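Local coordinates for T-lymphoma invasion and metastasis-inducing protein 1 (Homo sapiens, PDB 4K2P), which acts as a guanine nucleotide exchange factor for Rac and, through its PH-CC-Ex region, probably binds phosphoinositides and partner proteins such as Par-3, at residues L213-R227 with F231-R243. The protein carries 5 engineered substitutions. Sequence-based numbering, arbitrary orientation.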
loop_
_atom_site.group_PDB
_atom_site.type_symbol
_atom_site.label_atom_id
_atom_site.label_comp_id
_atom_site.label_asym_id
_atom_site.label_seq_id
_atom_site.Cartn_x
_atom_site.Cartn_y
_atom_site.Cartn_z
ATOM N N LEU A 213 12.019 2.911 -2.525
ATOM C CA LEU A 213 10.776 3.668 -2.502
ATOM C C LEU A 213 10.833 4.750 -1.441
ATOM O O LEU A 213 10.418 5.885 -1.685
ATOM C CB LEU A 213 9.568 2.767 -2.248
ATOM C CG LEU A 213 8.221 3.487 -2.116
ATOM C CD1 LEU A 213 7.840 4.195 -3.416
ATOM C CD2 LEU A 213 7.126 2.523 -1.701
ATOM N N LEU A 214 11.323 4.398 -0.258
ATOM C CA LEU A 214 11.322 5.346 0.854
ATOM C C LEU A 214 12.138 6.596 0.561
ATOM O O LEU A 214 11.847 7.666 1.089
ATOM C CB LEU A 214 11.842 4.684 2.125
ATOM C CG LEU A 214 10.768 3.907 2.876
ATOM C CD1 LEU A 214 11.399 3.022 3.923
ATOM C CD2 LEU A 214 9.761 4.868 3.510
ATOM N N ALA A 215 13.160 6.459 -0.275
ATOM C CA ALA A 215 13.995 7.598 -0.632
ATOM C C ALA A 215 13.200 8.679 -1.378
ATOM O O ALA A 215 13.627 9.818 -1.454
ATOM C CB ALA A 215 15.177 7.137 -1.474
ATOM N N PHE A 216 12.039 8.321 -1.919
ATOM C CA PHE A 216 11.192 9.275 -2.636
ATOM C C PHE A 216 10.251 10.045 -1.719
ATOM O O PHE A 216 9.568 10.960 -2.164
ATOM C CB PHE A 216 10.362 8.558 -3.711
ATOM C CG PHE A 216 11.169 8.115 -4.889
ATOM C CD1 PHE A 216 11.714 9.049 -5.748
ATOM C CD2 PHE A 216 11.394 6.771 -5.130
ATOM C CE1 PHE A 216 12.468 8.655 -6.826
ATOM C CE2 PHE A 216 12.149 6.365 -6.204
ATOM C CZ PHE A 216 12.687 7.312 -7.060
ATOM N N ALA A 217 10.204 9.682 -0.443
ATOM C CA ALA A 217 9.377 10.418 0.504
ATOM C C ALA A 217 9.904 11.842 0.662
ATOM O O ALA A 217 11.079 12.057 0.939
ATOM C CB ALA A 217 9.338 9.708 1.860
ATOM N N SER A 218 9.011 12.806 0.494
ATOM C CA SER A 218 9.331 14.222 0.642
ATOM C C SER A 218 9.541 14.581 2.105
ATOM O O SER A 218 9.284 13.765 2.986
ATOM C CB SER A 218 8.210 15.067 0.050
ATOM O OG SER A 218 7.098 15.085 0.925
ATOM N N ARG A 219 10.028 15.791 2.371
ATOM C CA ARG A 219 10.248 16.215 3.746
ATOM C C ARG A 219 8.952 16.225 4.554
ATOM O O ARG A 219 8.931 15.688 5.656
ATOM C CB ARG A 219 10.932 17.585 3.803
ATOM C CG ARG A 219 11.251 18.032 5.220
ATOM C CD ARG A 219 11.923 19.385 5.254
ATOM N NE ARG A 219 11.970 19.924 6.615
ATOM C CZ ARG A 219 13.070 20.090 7.341
ATOM N NH1 ARG A 219 14.247 19.726 6.874
ATOM N NH2 ARG A 219 12.988 20.603 8.559
ATOM N N PRO A 220 7.861 16.795 4.008
ATOM C CA PRO A 220 6.624 16.772 4.801
ATOM C C PRO A 220 6.142 15.360 5.120
ATOM O O PRO A 220 5.608 15.120 6.206
ATOM C CB PRO A 220 5.608 17.484 3.903
ATOM C CG PRO A 220 6.406 18.285 2.946
ATOM C CD PRO A 220 7.739 17.629 2.798
ATOM N N THR A 221 6.347 14.430 4.197
ATOM C CA THR A 221 5.915 13.059 4.410
ATOM C C THR A 221 6.798 12.381 5.468
ATOM O O THR A 221 6.313 11.587 6.276
ATOM C CB THR A 221 5.938 12.264 3.090
ATOM O OG1 THR A 221 5.034 12.871 2.157
ATOM C CG2 THR A 221 5.506 10.827 3.314
ATOM N N LYS A 222 8.085 12.702 5.481
ATOM C CA LYS A 222 8.976 12.142 6.491
ATOM C C LYS A 222 8.602 12.660 7.877
ATOM O O LYS A 222 8.625 11.910 8.849
ATOM C CB LYS A 222 10.434 12.461 6.174
ATOM C CG LYS A 222 11.035 11.550 5.127
ATOM C CD LYS A 222 12.439 11.995 4.751
ATOM C CE LYS A 222 13.126 10.961 3.875
ATOM N NZ LYS A 222 14.276 11.549 3.145
ATOM N N VAL A 223 8.250 13.939 7.956
ATOM C CA VAL A 223 7.796 14.535 9.206
ATOM C C VAL A 223 6.567 13.772 9.693
ATOM O O VAL A 223 6.472 13.437 10.871
ATOM C CB VAL A 223 7.480 16.046 9.039
ATOM C CG1 VAL A 223 6.750 16.601 10.253
ATOM C CG2 VAL A 223 8.765 16.835 8.808
ATOM N N ALA A 224 5.652 13.450 8.780
ATOM C CA ALA A 224 4.422 12.741 9.152
ATOM C C ALA A 224 4.712 11.316 9.628
ATOM O O ALA A 224 4.098 10.827 10.579
ATOM C CB ALA A 224 3.459 12.719 7.991
ATOM N N MET A 225 5.653 10.649 8.972
ATOM C CA MET A 225 6.055 9.312 9.370
ATOM C C MET A 225 6.686 9.356 10.767
ATOM O O MET A 225 6.536 8.426 11.562
ATOM C CB MET A 225 7.035 8.712 8.356
ATOM C CG MET A 225 6.362 8.216 7.087
ATOM S SD MET A 225 7.413 7.215 6.001
ATOM C CE MET A 225 8.553 8.448 5.405
ATOM N N GLY A 226 7.386 10.448 11.064
ATOM C CA GLY A 226 7.987 10.624 12.372
ATOM C C GLY A 226 6.913 10.731 13.438
ATOM O O GLY A 226 7.036 10.173 14.529
ATOM N N ARG A 227 5.838 11.435 13.103
ATOM C CA ARG A 227 4.714 11.597 14.012
ATOM C C ARG A 227 4.062 10.240 14.289
ATOM O O ARG A 227 3.647 9.962 15.409
ATOM C CB ARG A 227 3.706 12.586 13.425
ATOM C CG ARG A 227 2.399 12.704 14.192
ATOM C CD ARG A 227 1.452 13.687 13.511
ATOM N NE ARG A 227 1.204 13.308 12.122
ATOM C CZ ARG A 227 0.468 12.265 11.750
ATOM N NH1 ARG A 227 -0.084 11.477 12.670
ATOM N NH2 ARG A 227 0.300 11.999 10.459
ATOM N N PHE A 231 8.718 4.489 10.005
ATOM C CA PHE A 231 9.216 4.777 8.665
ATOM C C PHE A 231 9.307 3.472 7.909
ATOM O O PHE A 231 10.237 2.694 8.110
ATOM C CB PHE A 231 10.600 5.435 8.695
ATOM C CG PHE A 231 10.623 6.792 9.324
ATOM C CD1 PHE A 231 10.612 6.934 10.701
ATOM C CD2 PHE A 231 10.673 7.929 8.535
ATOM C CE1 PHE A 231 10.646 8.192 11.282
ATOM C CE2 PHE A 231 10.706 9.188 9.109
ATOM C CZ PHE A 231 10.686 9.322 10.480
ATOM N N SER A 232 8.351 3.247 7.023
ATOM C CA SER A 232 8.286 2.012 6.268
ATOM C C SER A 232 7.462 2.239 5.015
ATOM O O SER A 232 6.785 3.252 4.881
ATOM C CB SER A 232 7.660 0.905 7.105
ATOM O OG SER A 232 6.280 1.188 7.286
ATOM N N VAL A 233 7.532 1.295 4.090
ATOM C CA VAL A 233 6.691 1.330 2.908
ATOM C C VAL A 233 5.230 1.412 3.320
ATOM O O VAL A 233 4.454 2.096 2.678
ATOM C CB VAL A 233 6.927 0.095 2.020
ATOM C CG1 VAL A 233 5.906 0.032 0.882
ATOM C CG2 VAL A 233 8.336 0.141 1.453
ATOM N N SER A 234 4.859 0.731 4.399
ATOM C CA SER A 234 3.458 0.683 4.817
ATOM C C SER A 234 2.928 2.032 5.304
ATOM O O SER A 234 1.788 2.389 5.009
ATOM C CB SER A 234 3.263 -0.366 5.912
ATOM O OG SER A 234 3.530 -1.660 5.409
ATOM N N SER A 235 3.728 2.769 6.069
ATOM C CA SER A 235 3.297 4.073 6.562
ATOM C C SER A 235 3.343 5.122 5.443
ATOM O O SER A 235 2.518 6.027 5.393
ATOM C CB SER A 235 4.163 4.507 7.746
ATOM O OG SER A 235 5.513 4.671 7.359
ATOM N N PHE A 236 4.317 4.980 4.552
ATOM C CA PHE A 236 4.459 5.846 3.388
ATOM C C PHE A 236 3.202 5.701 2.544
ATOM O O PHE A 236 2.572 6.685 2.169
ATOM C CB PHE A 236 5.718 5.450 2.606
ATOM C CG PHE A 236 6.085 6.379 1.478
ATOM C CD1 PHE A 236 5.407 7.570 1.256
ATOM C CD2 PHE A 236 7.130 6.049 0.636
ATOM C CE1 PHE A 236 5.769 8.408 0.211
ATOM C CE2 PHE A 236 7.498 6.889 -0.405
ATOM C CZ PHE A 236 6.812 8.065 -0.619
ATOM N N HIS A 237 2.821 4.452 2.291
ATOM C CA HIS A 237 1.641 4.156 1.497
ATOM C C HIS A 237 0.403 4.699 2.174
ATOM O O HIS A 237 -0.438 5.280 1.517
ATOM C CB HIS A 237 1.467 2.658 1.257
ATOM C CG HIS A 237 0.301 2.343 0.375
ATOM N ND1 HIS A 237 -0.457 1.200 0.504
ATOM C CD2 HIS A 237 -0.250 3.042 -0.644
ATOM C CE1 HIS A 237 -1.418 1.203 -0.399
ATOM N NE2 HIS A 237 -1.316 2.312 -1.107
ATOM N N ALA A 238 0.282 4.502 3.486
ATOM C CA ALA A 238 -0.909 4.950 4.202
ATOM C C ALA A 238 -1.080 6.466 4.073
ATOM O O ALA A 238 -2.188 6.961 3.882
ATOM C CB ALA A 238 -0.844 4.546 5.669
ATOM N N LEU A 239 0.025 7.192 4.181
ATOM C CA LEU A 239 0.001 8.646 4.112
ATOM C C LEU A 239 -0.405 9.116 2.717
ATOM O O LEU A 239 -1.215 10.025 2.566
ATOM C CB LEU A 239 1.368 9.204 4.506
ATOM C CG LEU A 239 1.697 9.054 5.989
ATOM C CD1 LEU A 239 3.184 9.215 6.236
ATOM C CD2 LEU A 239 0.909 10.065 6.807
ATOM N N VAL A 240 0.131 8.464 1.695
ATOM C CA VAL A 240 -0.177 8.824 0.327
ATOM C C VAL A 240 -1.629 8.509 -0.010
ATOM O O VAL A 240 -2.310 9.315 -0.631
ATOM C CB VAL A 240 0.754 8.100 -0.667
ATOM C CG1 VAL A 240 0.248 8.264 -2.116
ATOM C CG2 VAL A 240 2.161 8.641 -0.544
ATOM N N ALA A 241 -2.098 7.337 0.405
ATOM C CA ALA A 241 -3.446 6.889 0.079
ATOM C C ALA A 241 -4.473 7.765 0.770
ATOM O O ALA A 241 -5.562 7.993 0.243
ATOM C CB ALA A 241 -3.639 5.426 0.468
ATOM N N ALA A 242 -4.124 8.272 1.946
ATOM C CA ALA A 242 -5.050 9.100 2.714
ATOM C C ALA A 242 -5.342 10.432 2.006
ATOM O O ALA A 242 -6.296 11.129 2.353
ATOM C CB ALA A 242 -4.497 9.360 4.096
ATOM N N ARG A 243 -4.521 10.794 1.027
ATOM C CA ARG A 243 -4.747 12.035 0.281
ATOM C C ARG A 243 -5.877 11.925 -0.734
ATOM O O ARG A 243 -6.435 12.937 -1.149
ATOM C CB ARG A 243 -3.478 12.464 -0.438
ATOM C CG ARG A 243 -2.313 12.717 0.477
ATOM C CD ARG A 243 -1.058 12.845 -0.345
ATOM N NE ARG A 243 0.138 12.893 0.479
ATOM C CZ ARG A 243 1.370 12.874 -0.012
ATOM N NH1 ARG A 243 1.563 12.796 -1.325
ATOM N NH2 ARG A 243 2.402 12.914 0.810
#
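Phe236 enters a hole formed by Leu213, Leu214, Thr221 and Met225 with its ring in an uncommon rotation: chi2 is 6°, which leaves CA almost in the ring plane. This orientation presents an edge to the Leu213 carbonyl, whose O lies in plane and 3.3 Å from Phe236 CE2. One face receives Ala217 CB in a CH-pi contact, 4.1 Å from the centroid of the Phe236 ring. Thr221 CG2 meets the ring obliquely at CD1 and CE1, and Met190 of helix 168-203 adds a further apolar neighbour. With an alanine in place of Phe236, a gap is likely to open between Leu213, Ala217 and Thr221, and the turn 214-217 would lose the ring on which Ala217 packs.

The packing belongs to the small helical part of the CC-Ex region, where helices 219-227 and 233-241 cross at 115° with their axes 10.1 Å apart. A second knob into a hole, Leu239 among Thr221, Ala224, Met225 and Arg227, lies one turn further on. It is tight, Leu239 CD1 standing 3.4 Å from Met225 CG. Where helix 233-241 begins, Ser232 OG caps Ser235 N at 3.2 Å, and the Ser235 hydroxyl bonds to Ile230 O.

Just before that cap, Phe231 CG stands anti to the carbonyl carbon (chi1 -65°), which brings the ring against Met225 and Gly226 of helix 219-227. Met225 CB sits over one face of the Phe231 ring, 4.0 Å from its centroid, while SD makes an oblique Met-aromatic contact. Phe231 CZ also abuts the backbone at Gly226.

At the other end, Thr221 OG1 meets the Arg243 guanidinium edge in plane, 3.0 Å from NH2. Glu186 of helix 168-203 joins both, through a salt bridge to Arg243 and a hydrogen bond with Thr221 OG1.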